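Local structure of pyruvate kinase 1 (Trypanosoma brucei brucei, 4KCT) at residues 132-136 with 156-162; 94-100 with 117-122; 214-220 with 251-256; 61-65 with 200-206. The protein catalyses the transfer of phosphate from phosphoenolpyruvate to ADP, giving pyruvate and ATP, and also has an intrinsic oxaloacetate decarboxylase activity. One frame throughout, in Å; residues are numbered along the deposited sequence. Where two conformers were deposited one is given.

In the fold
Following the chain from the N terminus, the first contact segment, 61-65, lies on helix 58-75. Its partner 200-206 comes 135 residues later, so contact 4 closes the longest loop of the four. That loop leaves the TIM barrel after strand 80-84 and builds the small B domain. Contacts 2 and 1 lie within it in series, centres about 20 Å apart. Contact 2 closes a short loop, bridging the chain just before strand 99-102 to the loop ahead of strand 124-126. Contact 1 closes another, setting helix 132-135 on a hairpin turn. Contact 3 closes a separate loop after contact 4, its segments 31 residues apart, and joins barrel helices 217-227 and 249-255. None of the loops cross.

Contact 1: 132-136 with 156-162; sequences LTNAV and KEDDRTL
Thr133 reaches from the short helix 132-135 to the turn that joins strands 149-158 and 161-166. Its OG1 lies between the backbone N and the carbonyl carbon (chi1 62°) and gives a hydrogen bond of 2.7 Å to Asp159 O. The hydroxyl comes in from above the carbonyl plane, 45° out of it. The same torsion lays CG2 over the turn, 3.6 Å from Thr161 N.

The tight part is apolar and lies on the Leu162 side. Leu162 CD1 meets Val136 CG1 at 3.4 Å, closer than usual van der Waals contact. Leu132 CG touches the same methyl at 4.0 Å. Val110 of strand 107-111 also packs on Leu132 and Leu162. Elsewhere the contact is looser. On one flank the exposed Lys156 chain reaches Thr133, with CD 3.9 Å from Thr133 CB. On the other flank water 1 accepts from Thr133 N at 2.9 Å and donates to Asp159 O.

The turn is a type I turn from Asp158 to Thr161, next to a classic beta bulge at Glu157 and Asp158. Asp158 OD1 accepts from Arg160 N at 2.9 Å, an Asx turn, and also from Thr161 OG1. Two bonds thus hold this oxygen and brace the turn. The carbonyl of Asp159 is likewise held twice, by the threonine hydroxyl and by the water, beside a patch of methyl packing.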
loop_
_atom_site.group_PDB
_atom_site.type_symbol
_atom_site.label_atom_id
_atom_site.label_comp_id
_atom_site.label_asym_id
_atom_site.label_seq_id
_atom_site.Cartn_x
_atom_site.Cartn_y
_atom_site.Cartn_z
ATOM N N LEU A 132 -9.483 -45.160 -22.431
ATOM C CA LEU A 132 -8.068 -44.791 -22.595
ATOM C C LEU A 132 -7.786 -44.062 -23.933
ATOM O O LEU A 132 -7.082 -43.056 -23.960
ATOM C CB LEU A 132 -7.159 -46.022 -22.465
ATOM C CG LEU A 132 -5.663 -45.791 -22.689
ATOM C CD1 LEU A 132 -5.089 -44.982 -21.537
ATOM C CD2 LEU A 132 -4.929 -47.115 -22.827
ATOM N N THR A 133 -8.340 -44.561 -25.039
ATOM C CA THR A 133 -7.984 -44.003 -26.357
ATOM C C THR A 133 -8.680 -42.689 -26.642
ATOM O O THR A 133 -8.330 -42.005 -27.588
ATOM C CB THR A 133 -8.278 -44.973 -27.525
ATOM O OG1 THR A 133 -9.682 -45.254 -27.566
ATOM C CG2 THR A 133 -7.505 -46.272 -27.365
ATOM N N ASN A 134 -9.654 -42.325 -25.815
ATOM C CA ASN A 134 -10.178 -40.960 -25.828
ATOM C C ASN A 134 -9.421 -40.024 -24.918
ATOM O O ASN A 134 -9.445 -38.831 -25.117
ATOM C CB ASN A 134 -11.657 -40.937 -25.455
ATOM C CG ASN A 134 -12.508 -41.636 -26.473
ATOM O OD1 ASN A 134 -12.179 -41.640 -27.654
ATOM N ND2 ASN A 134 -13.537 -42.335 -26.009
ATOM N N ALA A 135 -8.862 -40.562 -23.843
ATOM C CA ALA A 135 -8.254 -39.731 -22.807
ATOM C C ALA A 135 -6.885 -39.222 -23.235
ATOM O O ALA A 135 -6.518 -38.105 -22.916
ATOM C CB ALA A 135 -8.143 -40.501 -21.506
ATOM N N VAL A 136 -6.085 -40.089 -23.856
ATOM C CA VAL A 136 -4.715 -39.728 -24.209
ATOM C C VAL A 136 -4.475 -39.761 -25.718
ATOM O O VAL A 136 -4.844 -40.716 -26.395
ATOM C CB VAL A 136 -3.656 -40.583 -23.457
ATOM C CG1 VAL A 136 -3.779 -42.037 -23.824
ATOM C CG2 VAL A 136 -2.252 -40.089 -23.778
ATOM N N LYS A 156 -2.630 -44.015 -32.389
ATOM C CA LYS A 156 -3.790 -44.825 -32.087
ATOM C C LYS A 156 -4.002 -45.875 -33.176
ATOM O O LYS A 156 -4.174 -45.525 -34.329
ATOM C CB LYS A 156 -5.020 -43.938 -31.985
ATOM C CG LYS A 156 -6.314 -44.718 -31.844
ATOM C CD LYS A 156 -7.367 -43.879 -31.158
ATOM C CE LYS A 156 -8.662 -43.890 -31.931
ATOM N NZ LYS A 156 -9.660 -43.045 -31.229
ATOM N N GLU A 157 -3.972 -47.158 -32.808
ATOM C CA GLU A 157 -4.092 -48.257 -33.793
ATOM C C GLU A 157 -5.539 -48.608 -34.142
ATOM O O GLU A 157 -5.854 -48.887 -35.302
ATOM C CB GLU A 157 -3.363 -49.505 -33.308
ATOM C CG GLU A 157 -1.875 -49.295 -33.074
ATOM C CD GLU A 157 -1.160 -48.790 -34.321
ATOM O OE1 GLU A 157 -0.911 -47.561 -34.419
ATOM O OE2 GLU A 157 -0.915 -49.610 -35.237
ATOM N N ASP A 158 -6.382 -48.710 -33.117
ATOM C CA ASP A 158 -7.839 -48.843 -33.294
ATOM C C ASP A 158 -8.489 -48.296 -32.030
ATOM O O ASP A 158 -7.817 -47.643 -31.234
ATOM C CB ASP A 158 -8.234 -50.302 -33.538
ATOM C CG ASP A 158 -7.747 -51.240 -32.436
ATOM O OD1 ASP A 158 -7.844 -50.894 -31.234
ATOM O OD2 ASP A 158 -7.327 -52.356 -32.769
ATOM N N ASP A 159 -9.800 -48.439 -31.883
ATOM C CA ASP A 159 -10.470 -47.698 -30.807
ATOM C C ASP A 159 -10.148 -48.258 -29.424
ATOM O O ASP A 159 -10.486 -47.651 -28.413
ATOM C CB ASP A 159 -11.990 -47.605 -31.021
ATOM C CG ASP A 159 -12.646 -48.946 -31.033
ATOM O OD1 ASP A 159 -11.949 -49.923 -31.385
ATOM O OD2 ASP A 159 -13.862 -49.030 -30.722
ATOM N N ARG A 160 -9.402 -49.354 -29.378
ATOM C CA ARG A 160 -8.976 -49.902 -28.092
ATOM C C ARG A 160 -7.460 -50.046 -27.884
ATOM O O ARG A 160 -7.030 -50.671 -26.914
ATOM C CB ARG A 160 -9.668 -51.236 -27.840
ATOM C CG ARG A 160 -11.182 -51.141 -27.980
ATOM C CD ARG A 160 -11.861 -51.936 -26.890
ATOM N NE ARG A 160 -11.912 -53.326 -27.270
ATOM C CZ ARG A 160 -12.594 -54.256 -26.615
ATOM N NH1 ARG A 160 -12.634 -55.475 -27.098
ATOM N NH2 ARG A 160 -13.202 -53.973 -25.454
ATOM N N THR A 161 -6.654 -49.494 -28.787
ATOM C CA THR A 161 -5.218 -49.813 -28.785
ATOM C C THR A 161 -4.338 -48.624 -29.154
ATOM O O THR A 161 -4.541 -47.972 -30.182
ATOM C CB THR A 161 -4.905 -50.996 -29.724
ATOM O OG1 THR A 161 -5.918 -51.995 -29.569
ATOM C CG2 THR A 161 -3.511 -51.602 -29.399
ATOM N N LEU A 162 -3.360 -48.353 -28.304
ATOM C CA LEU A 162 -2.363 -47.339 -28.572
ATOM C C LEU A 162 -1.000 -48.002 -28.751
ATOM O O LEU A 162 -0.643 -48.931 -28.020
ATOM C CB LEU A 162 -2.308 -46.331 -27.416
ATOM C CG LEU A 162 -3.627 -45.606 -27.139
ATOM C CD1 LEU A 162 -3.499 -44.736 -25.890
ATOM C CD2 LEU A 162 -4.025 -44.763 -28.340
HETATM O O HOH W 1 -9.834 -47.027 -25.307
#

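Contact 2: 94-100 with 117-122; sequences LFKDGEV and EKVGTK
Leu94 to Lys96 and Glu117 to Gly120 are joined by three backbone hydrogen bonds around a single beta bridge, Phe95 with Gly120. Leu94 N gives to Glu117 O at 2.7 Å. Gly120 N gives to Leu94 O at 2.9 Å. Lys96 N gives to Gly120 O at 3.0 Å. Phe95 CA adds a CA-H...O contact to Gly120 O at 3.3 Å. Gly120 has no side chain, and this lets the Leu94 carbonyl and the Phe95 ring come close.

Leu94 lies beside Lys118 and points the same way, with CD1 3.9 Å from Lys118 CG. Lys96 extends along Thr121. Its CG is anti to the carbonyl carbon (chi1 -60°), and the straight chain beyond brings CE to 3.8 Å from Thr121 CG2. Thr121 OG1 instead accepts from Glu123 N and Lys124 N. Further on, Val100 CG1 rests 3.8 Å from Lys122 N.

This is a surface contact of the B domain. The Phe95 ring meets that of Phe125 of strand 124-126, planes at about 60°. Glu117 forms a salt bridge with Arg175, and Glu99 one with Arg171. Val100 belongs to strand 99-102, which pairs antiparallel with strand 170-173, while 117-122 links strand 107-111 to strand 124-126.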
loop_
_atom_site.group_PDB
_atom_site.type_symbol
_atom_site.label_atom_id
_atom_site.label_comp_id
_atom_site.label_asym_id
_atom_site.label_seq_id
_atom_site.Cartn_x
_atom_site.Cartn_y
_atom_site.Cartn_z
ATOM N N LEU A 94 -2.180 -58.311 -15.757
ATOM C CA LEU A 94 -1.046 -59.164 -15.387
ATOM C C LEU A 94 -0.129 -59.373 -16.581
ATOM O O LEU A 94 -0.492 -59.062 -17.732
ATOM C CB LEU A 94 -1.538 -60.538 -14.867
ATOM C CG LEU A 94 -2.849 -60.564 -14.074
ATOM C CD1 LEU A 94 -3.320 -61.995 -13.803
ATOM C CD2 LEU A 94 -2.695 -59.798 -12.775
ATOM N N PHE A 95 1.031 -59.962 -16.309
ATOM C CA PHE A 95 2.028 -60.246 -17.309
ATOM C C PHE A 95 2.351 -61.737 -17.269
ATOM O O PHE A 95 2.325 -62.346 -16.204
ATOM C CB PHE A 95 3.290 -59.435 -17.015
ATOM C CG PHE A 95 3.095 -57.948 -17.177
ATOM C CD1 PHE A 95 3.196 -57.357 -18.434
ATOM C CD2 PHE A 95 2.680 -57.174 -16.108
ATOM C CE1 PHE A 95 2.923 -56.014 -18.613
ATOM C CE2 PHE A 95 2.379 -55.824 -16.279
ATOM C CZ PHE A 95 2.507 -55.244 -17.535
ATOM N N LYS A 96 2.646 -62.321 -18.421
ATOM C CA LYS A 96 3.220 -63.683 -18.452
ATOM C C LYS A 96 4.406 -63.822 -17.499
ATOM O O LYS A 96 5.209 -62.893 -17.342
ATOM C CB LYS A 96 3.653 -64.057 -19.861
ATOM C CG LYS A 96 2.514 -64.045 -20.860
ATOM C CD LYS A 96 2.863 -64.864 -22.088
ATOM C CE LYS A 96 1.803 -64.711 -23.155
ATOM N NZ LYS A 96 2.256 -65.316 -24.430
ATOM N N ASP A 97 4.488 -64.968 -16.831
ATOM C CA ASP A 97 5.555 -65.217 -15.855
ATOM C C ASP A 97 5.558 -64.191 -14.752
ATOM O O ASP A 97 6.449 -64.190 -13.921
ATOM C CB ASP A 97 6.934 -65.231 -16.526
ATOM C CG ASP A 97 7.000 -66.192 -17.689
ATOM O OD1 ASP A 97 6.562 -67.354 -17.532
ATOM O OD2 ASP A 97 7.426 -65.768 -18.777
ATOM N N GLY A 98 4.581 -63.288 -14.767
ATOM C CA GLY A 98 4.407 -62.349 -13.667
ATOM C C GLY A 98 5.348 -61.144 -13.710
ATOM O O GLY A 98 5.344 -60.325 -12.799
ATOM N N GLU A 99 6.120 -61.008 -14.781
ATOM C CA GLU A 99 7.033 -59.860 -14.914
ATOM C C GLU A 99 7.481 -59.691 -16.345
ATOM O O GLU A 99 7.675 -60.670 -17.052
ATOM C CB GLU A 99 8.261 -60.025 -14.014
ATOM C CG GLU A 99 9.070 -61.293 -14.273
ATOM C CD GLU A 99 10.267 -61.431 -13.328
ATOM O OE1 GLU A 99 10.915 -60.395 -13.034
ATOM O OE2 GLU A 99 10.547 -62.570 -12.863
ATOM N N VAL A 100 7.726 -58.447 -16.740
ATOM C CA VAL A 100 8.303 -58.136 -18.051
ATOM C C VAL A 100 9.246 -56.944 -17.906
ATOM O O VAL A 100 8.958 -56.005 -17.158
ATOM C CB VAL A 100 7.203 -57.761 -19.077
ATOM C CG1 VAL A 100 7.810 -57.048 -20.266
ATOM C CG2 VAL A 100 6.453 -59.008 -19.536
ATOM N N GLU A 117 -6.034 -59.116 -20.536
ATOM C CA GLU A 117 -5.879 -58.723 -19.142
ATOM C C GLU A 117 -4.839 -59.582 -18.406
ATOM O O GLU A 117 -4.109 -59.090 -17.522
ATOM C CB GLU A 117 -7.229 -58.811 -18.428
ATOM C CG GLU A 117 -7.145 -58.606 -16.934
ATOM C CD GLU A 117 -8.485 -58.782 -16.255
ATOM O OE1 GLU A 117 -9.459 -59.184 -16.935
ATOM O OE2 GLU A 117 -8.568 -58.512 -15.041
ATOM N N LYS A 118 -4.794 -60.877 -18.729
ATOM C CA LYS A 118 -3.994 -61.797 -17.934
ATOM C C LYS A 118 -2.717 -62.260 -18.600
ATOM O O LYS A 118 -1.970 -63.048 -18.019
ATOM C CB LYS A 118 -4.836 -62.986 -17.447
ATOM C CG LYS A 118 -6.021 -62.558 -16.592
ATOM C CD LYS A 118 -6.804 -63.760 -16.092
ATOM C CE LYS A 118 -8.125 -63.343 -15.454
ATOM N NZ LYS A 118 -8.978 -64.540 -15.175
ATOM N N VAL A 119 -2.417 -61.705 -19.771
ATOM C CA VAL A 119 -1.322 -62.219 -20.615
ATOM C C VAL A 119 -0.493 -61.094 -21.218
ATOM O O VAL A 119 -0.110 -61.158 -22.395
ATOM C CB VAL A 119 -1.841 -63.064 -21.816
ATOM C CG1 VAL A 119 -2.259 -64.438 -21.367
ATOM C CG2 VAL A 119 -2.969 -62.338 -22.532
ATOM N N GLY A 120 -0.128 -60.110 -20.404
ATOM C CA GLY A 120 0.656 -59.013 -20.919
ATOM C C GLY A 120 2.073 -59.444 -21.254
ATOM O O GLY A 120 2.670 -60.291 -20.566
ATOM N N THR A 121 2.606 -58.881 -22.331
ATOM C CA THR A 121 3.962 -59.180 -22.753
ATOM C C THR A 121 4.693 -57.872 -23.041
ATOM O O THR A 121 4.109 -56.778 -22.913
ATOM C CB THR A 121 3.982 -60.040 -24.029
ATOM O OG1 THR A 121 3.526 -59.258 -25.133
ATOM C CG2 THR A 121 3.101 -61.260 -23.869
ATOM N N LYS A 122 5.969 -57.986 -23.410
ATOM C CA LYS A 122 6.741 -56.850 -23.930
ATOM C C LYS A 122 6.042 -56.204 -25.132
ATOM O O LYS A 122 6.241 -55.029 -25.397
ATOM C CB LYS A 122 8.126 -57.326 -24.355
ATOM C CG LYS A 122 9.249 -56.361 -24.050
ATOM C CD LYS A 122 10.585 -57.081 -24.054
ATOM C CE LYS A 122 11.738 -56.101 -24.184
ATOM N NZ LYS A 122 12.775 -56.605 -25.130
#

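Contact 3: 214-220 with 251-256; sequences IRTAEQV and SIIEAS
Ile252 of helix 249-255 pushes its side chain against the segment that leads into helix 217-227. CG1 is anti to the carbonyl carbon (chi1 -67°), which lays it 3.6 Å from Thr216 C and 3.7 Å from Ala217 N. CD1 continues to Arg215 O. Ile252 CG2 lies 3.9 Å from Ile214 CG2.

Val220 comes second, one turn into its helix. Its CB lies 3.8 Å from Ala255 CB. CG1 rests on Ala255 O at 3.4 Å, and CG2 meets Ser256 OG at 3.6 Å. The third is Ala217. Its small CB sits on Ser251 O at 3.5 Å and lets the backbones come near.

The two helices are neighbours on the outside of the TIM barrel, over strand 235-240, where Ser238 touches Ile214, Val220 and Ile252. Thr216 is the N-cap of helix 217-227, its OG1 accepting from Gln219 N.

Direct contact between the segments is thus by van der Waals packing. Ser256 OG is satisfied within its own segment by Ile252 O and beyond it by Ser238. Water 2 bridges Ala217 N and Ser251 OG, which bonds Asn248 O too. The join therefore rests on shape, with one water bridging its edge.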
loop_
_atom_site.group_PDB
_atom_site.type_symbol
_atom_site.label_atom_id
_atom_site.label_comp_id
_atom_site.label_asym_id
_atom_site.label_seq_id
_atom_site.Cartn_x
_atom_site.Cartn_y
_atom_site.Cartn_z
ATOM N N ILE A 214 -10.274 -36.371 -5.702
ATOM C CA ILE A 214 -11.449 -35.567 -6.022
ATOM C C ILE A 214 -11.177 -34.705 -7.270
ATOM O O ILE A 214 -10.225 -33.901 -7.303
ATOM C CB ILE A 214 -11.869 -34.689 -4.813
ATOM C CG1 ILE A 214 -12.355 -35.590 -3.645
ATOM C CG2 ILE A 214 -12.949 -33.680 -5.213
ATOM C CD1 ILE A 214 -13.588 -36.453 -3.960
ATOM N N ARG A 215 -11.997 -34.900 -8.299
ATOM C CA ARG A 215 -11.749 -34.218 -9.553
ATOM C C ARG A 215 -12.726 -33.082 -9.800
ATOM O O ARG A 215 -12.417 -32.158 -10.553
ATOM C CB ARG A 215 -11.724 -35.207 -10.717
ATOM C CG ARG A 215 -10.559 -36.192 -10.644
ATOM C CD ARG A 215 -10.977 -37.592 -11.086
ATOM N NE ARG A 215 -11.521 -38.416 -9.994
ATOM C CZ ARG A 215 -12.401 -39.401 -10.178
ATOM N NH1 ARG A 215 -12.822 -40.145 -9.154
ATOM N NH2 ARG A 215 -12.824 -39.672 -11.403
ATOM N N THR A 216 -13.915 -33.164 -9.185
ATOM C CA THR A 216 -14.996 -32.185 -9.411
ATOM C C THR A 216 -15.776 -31.984 -8.122
ATOM O O THR A 216 -15.797 -32.865 -7.249
ATOM C CB THR A 216 -16.025 -32.682 -10.477
ATOM O OG1 THR A 216 -16.669 -33.855 -9.982
ATOM C CG2 THR A 216 -15.350 -33.009 -11.811
ATOM N N ALA A 217 -16.566 -30.911 -8.089
ATOM C CA ALA A 217 -17.521 -30.695 -7.013
ATOM C C ALA A 217 -18.584 -31.796 -6.966
ATOM O O ALA A 217 -19.063 -32.151 -5.894
ATOM C CB ALA A 217 -18.185 -29.326 -7.149
ATOM N N GLU A 218 -18.987 -32.311 -8.126
ATOM C CA GLU A 218 -20.007 -33.372 -8.141
ATOM C C GLU A 218 -19.507 -34.630 -7.412
ATOM O O GLU A 218 -20.246 -35.269 -6.652
ATOM C CB GLU A 218 -20.440 -33.701 -9.575
ATOM C CG GLU A 218 -21.625 -34.657 -9.655
ATOM C CD GLU A 218 -22.826 -34.216 -8.805
ATOM O OE1 GLU A 218 -23.471 -35.096 -8.189
ATOM O OE2 GLU A 218 -23.121 -32.993 -8.740
ATOM N N GLN A 219 -18.226 -34.933 -7.568
ATOM C CA GLN A 219 -17.641 -36.028 -6.810
ATOM C C GLN A 219 -17.697 -35.822 -5.295
ATOM O O GLN A 219 -17.916 -36.785 -4.540
ATOM C CB GLN A 219 -16.209 -36.255 -7.244
ATOM C CG GLN A 219 -16.094 -36.715 -8.669
ATOM C CD GLN A 219 -14.847 -37.507 -8.893
ATOM O OE1 GLN A 219 -13.783 -37.161 -8.382
ATOM N NE2 GLN A 219 -14.979 -38.634 -9.588
ATOM N N VAL A 220 -17.426 -34.604 -4.830
ATOM C CA VAL A 220 -17.596 -34.315 -3.390
ATOM C C VAL A 220 -19.024 -34.627 -2.927
ATOM O O VAL A 220 -19.226 -35.275 -1.895
ATOM C CB VAL A 220 -17.259 -32.851 -3.043
ATOM C CG1 VAL A 220 -17.370 -32.637 -1.545
ATOM C CG2 VAL A 220 -15.847 -32.490 -3.531
ATOM N N SER A 251 -14.716 -24.692 -7.118
ATOM C CA SER A 251 -15.970 -25.398 -6.872
ATOM C C SER A 251 -15.772 -26.576 -5.908
ATOM O O SER A 251 -16.669 -26.908 -5.129
ATOM C CB SER A 251 -16.597 -25.881 -8.191
ATOM O OG SER A 251 -15.751 -26.831 -8.825
ATOM N N ILE A 252 -14.604 -27.209 -5.948
ATOM C CA ILE A 252 -14.308 -28.246 -4.972
ATOM C C ILE A 252 -14.226 -27.690 -3.531
ATOM O O ILE A 252 -14.814 -28.251 -2.614
ATOM C CB ILE A 252 -13.035 -29.034 -5.343
ATOM C CG1 ILE A 252 -13.302 -29.846 -6.617
ATOM C CG2 ILE A 252 -12.599 -29.965 -4.185
ATOM C CD1 ILE A 252 -12.031 -30.323 -7.312
ATOM N N ILE A 253 -13.567 -26.551 -3.366
ATOM C CA ILE A 253 -13.451 -25.939 -2.049
ATOM C C ILE A 253 -14.849 -25.596 -1.567
ATOM O O ILE A 253 -15.219 -25.913 -0.444
ATOM C CB ILE A 253 -12.631 -24.638 -2.110
ATOM C CG1 ILE A 253 -11.129 -24.957 -2.192
ATOM C CG2 ILE A 253 -12.935 -23.774 -0.901
ATOM C CD1 ILE A 253 -10.255 -23.737 -2.489
ATOM N N GLU A 254 -15.658 -25.050 -2.470
ATOM C CA GLU A 254 -17.038 -24.709 -2.144
ATOM C C GLU A 254 -17.829 -25.917 -1.602
ATOM O O GLU A 254 -18.575 -25.787 -0.631
ATOM C CB GLU A 254 -17.742 -24.118 -3.372
ATOM C CG GLU A 254 -19.248 -24.062 -3.233
ATOM C CD GLU A 254 -19.709 -22.751 -2.645
ATOM O OE1 GLU A 254 -19.337 -21.690 -3.194
ATOM O OE2 GLU A 254 -20.406 -22.779 -1.606
ATOM N N ALA A 255 -17.703 -27.073 -2.254
ATOM C CA ALA A 255 -18.467 -28.264 -1.851
ATOM C C ALA A 255 -17.912 -28.966 -0.601
ATOM O O ALA A 255 -18.600 -29.812 0.001
ATOM C CB ALA A 255 -18.561 -29.256 -3.022
ATOM N N SER A 256 -16.643 -28.689 -0.265
ATOM C CA SER A 256 -15.911 -29.489 0.719
ATOM C C SER A 256 -15.912 -28.789 2.062
ATOM O O SER A 256 -16.178 -27.593 2.135
ATOM C CB SER A 256 -14.449 -29.709 0.252
ATOM O OG SER A 256 -14.415 -30.331 -1.017
HETATM O O HOH W 2 -16.288 -28.959 -10.351
#

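Contact 4: 61-65 with 200-206; sequences HQTTI and FGVAQGV
Gln62 and Gln204 meet because each chain bends at its second torsion. In Gln62 the CG is anti to the backbone N and chi2 of 72° swings the amide across to the other helix. In Gln204 the CG is anti to the carbonyl carbon, and the bend at chi2 turns its amide to face Gln62. The side chains cross at about a right angle, and the amide planes stand 89° apart. Gln62 NE2 gives only a weak bond to Gln204 OE1, at 3.3 Å. Its stronger partner is Asn66 OD1 in its own helix. Gln62 OE1 lies 3.2 Å from Gln204 CD and close to Gln204 OE1 without bonding, so the amides are only weakly matched.

Helices 58-75 and 192-204 both pack on the outside of the TIM barrel. The short segments 61-65 and 200-204 run at 29° to each other, with axes 11.9 Å apart. The second helix ends in a Schellman motif at Gly205, and Gln204 O accepts from Arg69.

Ile65 and Phe200 come from opposite directions. Ile65 CD1 is 3.8 Å from both Phe200 CE2 and Gln204 CB. Gln204 CG covers one face of the Phe200 ring, 3.7 Å above its plane and offset toward the rim. Gln62 OE1 approaches the ring obliquely, 3.6 Å from Phe200 CE1. On the barrel side, Met51 of strand 46-52 touches His61, Ile65 and Val206.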
loop_
_atom_site.group_PDB
_atom_site.type_symbol
_atom_site.label_atom_id
_atom_site.label_comp_id
_atom_site.label_asym_id
_atom_site.label_seq_id
_atom_site.Cartn_x
_atom_site.Cartn_y
_atom_site.Cartn_z
ATOM N N HIS A 61 -8.076 -51.521 11.236
ATOM C CA HIS A 61 -8.416 -50.134 11.498
ATOM C C HIS A 61 -9.298 -49.983 12.684
ATOM O O HIS A 61 -9.234 -48.980 13.377
ATOM C CB HIS A 61 -9.046 -49.495 10.271
ATOM C CG HIS A 61 -8.108 -49.397 9.109
ATOM N ND1 HIS A 61 -6.923 -48.742 9.189
ATOM C CD2 HIS A 61 -8.119 -50.032 7.874
ATOM C CE1 HIS A 61 -6.259 -48.888 8.031
ATOM N NE2 HIS A 61 -6.999 -49.646 7.216
ATOM N N GLN A 62 -10.086 -51.014 13.000
ATOM C CA GLN A 62 -10.853 -50.992 14.238
ATOM C C GLN A 62 -9.923 -50.906 15.452
ATOM O O GLN A 62 -10.220 -50.209 16.427
ATOM C CB GLN A 62 -11.755 -52.236 14.369
ATOM C CG GLN A 62 -12.630 -52.197 15.630
ATOM C CD GLN A 62 -13.741 -51.171 15.530
ATOM O OE1 GLN A 62 -14.580 -51.250 14.640
ATOM N NE2 GLN A 62 -13.696 -50.142 16.389
ATOM N N THR A 63 -8.841 -51.677 15.422
ATOM C CA THR A 63 -7.820 -51.615 16.478
ATOM C C THR A 63 -7.273 -50.181 16.642
ATOM O O THR A 63 -7.117 -49.685 17.767
ATOM C CB THR A 63 -6.679 -52.625 16.206
ATOM O OG1 THR A 63 -7.226 -53.950 16.182
ATOM C CG2 THR A 63 -5.600 -52.566 17.286
ATOM N N THR A 64 -6.976 -49.528 15.521
ATOM C CA THR A 64 -6.507 -48.142 15.556
ATOM C C THR A 64 -7.537 -47.237 16.219
ATOM O O THR A 64 -7.228 -46.513 17.148
ATOM C CB THR A 64 -6.189 -47.611 14.136
ATOM O OG1 THR A 64 -5.178 -48.439 13.534
ATOM C CG2 THR A 64 -5.673 -46.098 14.204
ATOM N N ILE A 65 -8.781 -47.336 15.776
ATOM C CA ILE A 65 -9.850 -46.562 16.362
ATOM C C ILE A 65 -9.938 -46.785 17.874
ATOM O O ILE A 65 -9.914 -45.807 18.672
ATOM C CB ILE A 65 -11.202 -46.870 15.690
ATOM C CG1 ILE A 65 -11.225 -46.256 14.287
ATOM C CG2 ILE A 65 -12.369 -46.316 16.538
ATOM C CD1 ILE A 65 -12.403 -46.702 13.452
ATOM N N PHE A 200 -18.274 -48.304 7.254
ATOM C CA PHE A 200 -17.508 -48.612 8.479
ATOM C C PHE A 200 -17.163 -47.311 9.239
ATOM O O PHE A 200 -17.442 -47.186 10.430
ATOM C CB PHE A 200 -16.233 -49.382 8.105
ATOM C CG PHE A 200 -15.268 -49.571 9.244
ATOM C CD1 PHE A 200 -15.346 -50.701 10.060
ATOM C CD2 PHE A 200 -14.244 -48.661 9.460
ATOM C CE1 PHE A 200 -14.437 -50.897 11.097
ATOM C CE2 PHE A 200 -13.326 -48.844 10.494
ATOM C CZ PHE A 200 -13.413 -49.970 11.302
ATOM N N GLY A 201 -16.675 -46.308 8.522
ATOM C CA GLY A 201 -16.336 -45.031 9.165
ATOM C C GLY A 201 -17.534 -44.385 9.856
ATOM O O GLY A 201 -17.422 -43.853 10.970
ATOM N N VAL A 202 -18.685 -44.405 9.196
ATOM C CA VAL A 202 -19.898 -43.818 9.790
ATOM C C VAL A 202 -20.316 -44.610 11.031
ATOM O O VAL A 202 -20.589 -44.028 12.070
ATOM C CB VAL A 202 -21.066 -43.766 8.773
ATOM C CG1 VAL A 202 -22.369 -43.320 9.452
ATOM C CG2 VAL A 202 -20.723 -42.807 7.639
ATOM N N ALA A 203 -20.315 -45.944 10.925
ATOM C CA ALA A 203 -20.713 -46.800 12.042
ATOM C C ALA A 203 -19.779 -46.616 13.242
ATOM O O ALA A 203 -20.228 -46.644 14.384
ATOM C CB ALA A 203 -20.733 -48.264 11.612
ATOM N N GLN A 204 -18.485 -46.418 12.983
ATOM C CA GLN A 204 -17.506 -46.319 14.075
ATOM C C GLN A 204 -17.306 -44.885 14.562
ATOM O O GLN A 204 -16.524 -44.635 15.488
ATOM C CB GLN A 204 -16.152 -46.929 13.668
ATOM C CG GLN A 204 -16.197 -48.426 13.390
ATOM C CD GLN A 204 -16.964 -49.187 14.439
ATOM O OE1 GLN A 204 -16.726 -49.023 15.631
ATOM N NE2 GLN A 204 -17.891 -50.029 14.002
ATOM N N GLY A 205 -17.977 -43.942 13.912
ATOM C CA GLY A 205 -17.981 -42.562 14.380
ATOM C C GLY A 205 -16.680 -41.801 14.077
ATOM O O GLY A 205 -16.198 -41.034 14.920
ATOM N N VAL A 206 -16.148 -41.933 12.861
ATOM C CA VAL A 206 -14.945 -41.135 12.496
ATOM C C VAL A 206 -15.334 -39.670 12.330
ATOM O O VAL A 206 -16.488 -39.349 12.097
ATOM C CB VAL A 206 -14.209 -41.651 11.225
ATOM C CG1 VAL A 206 -13.836 -43.136 11.377
ATOM C CG2 VAL A 206 -15.053 -41.435 9.978
#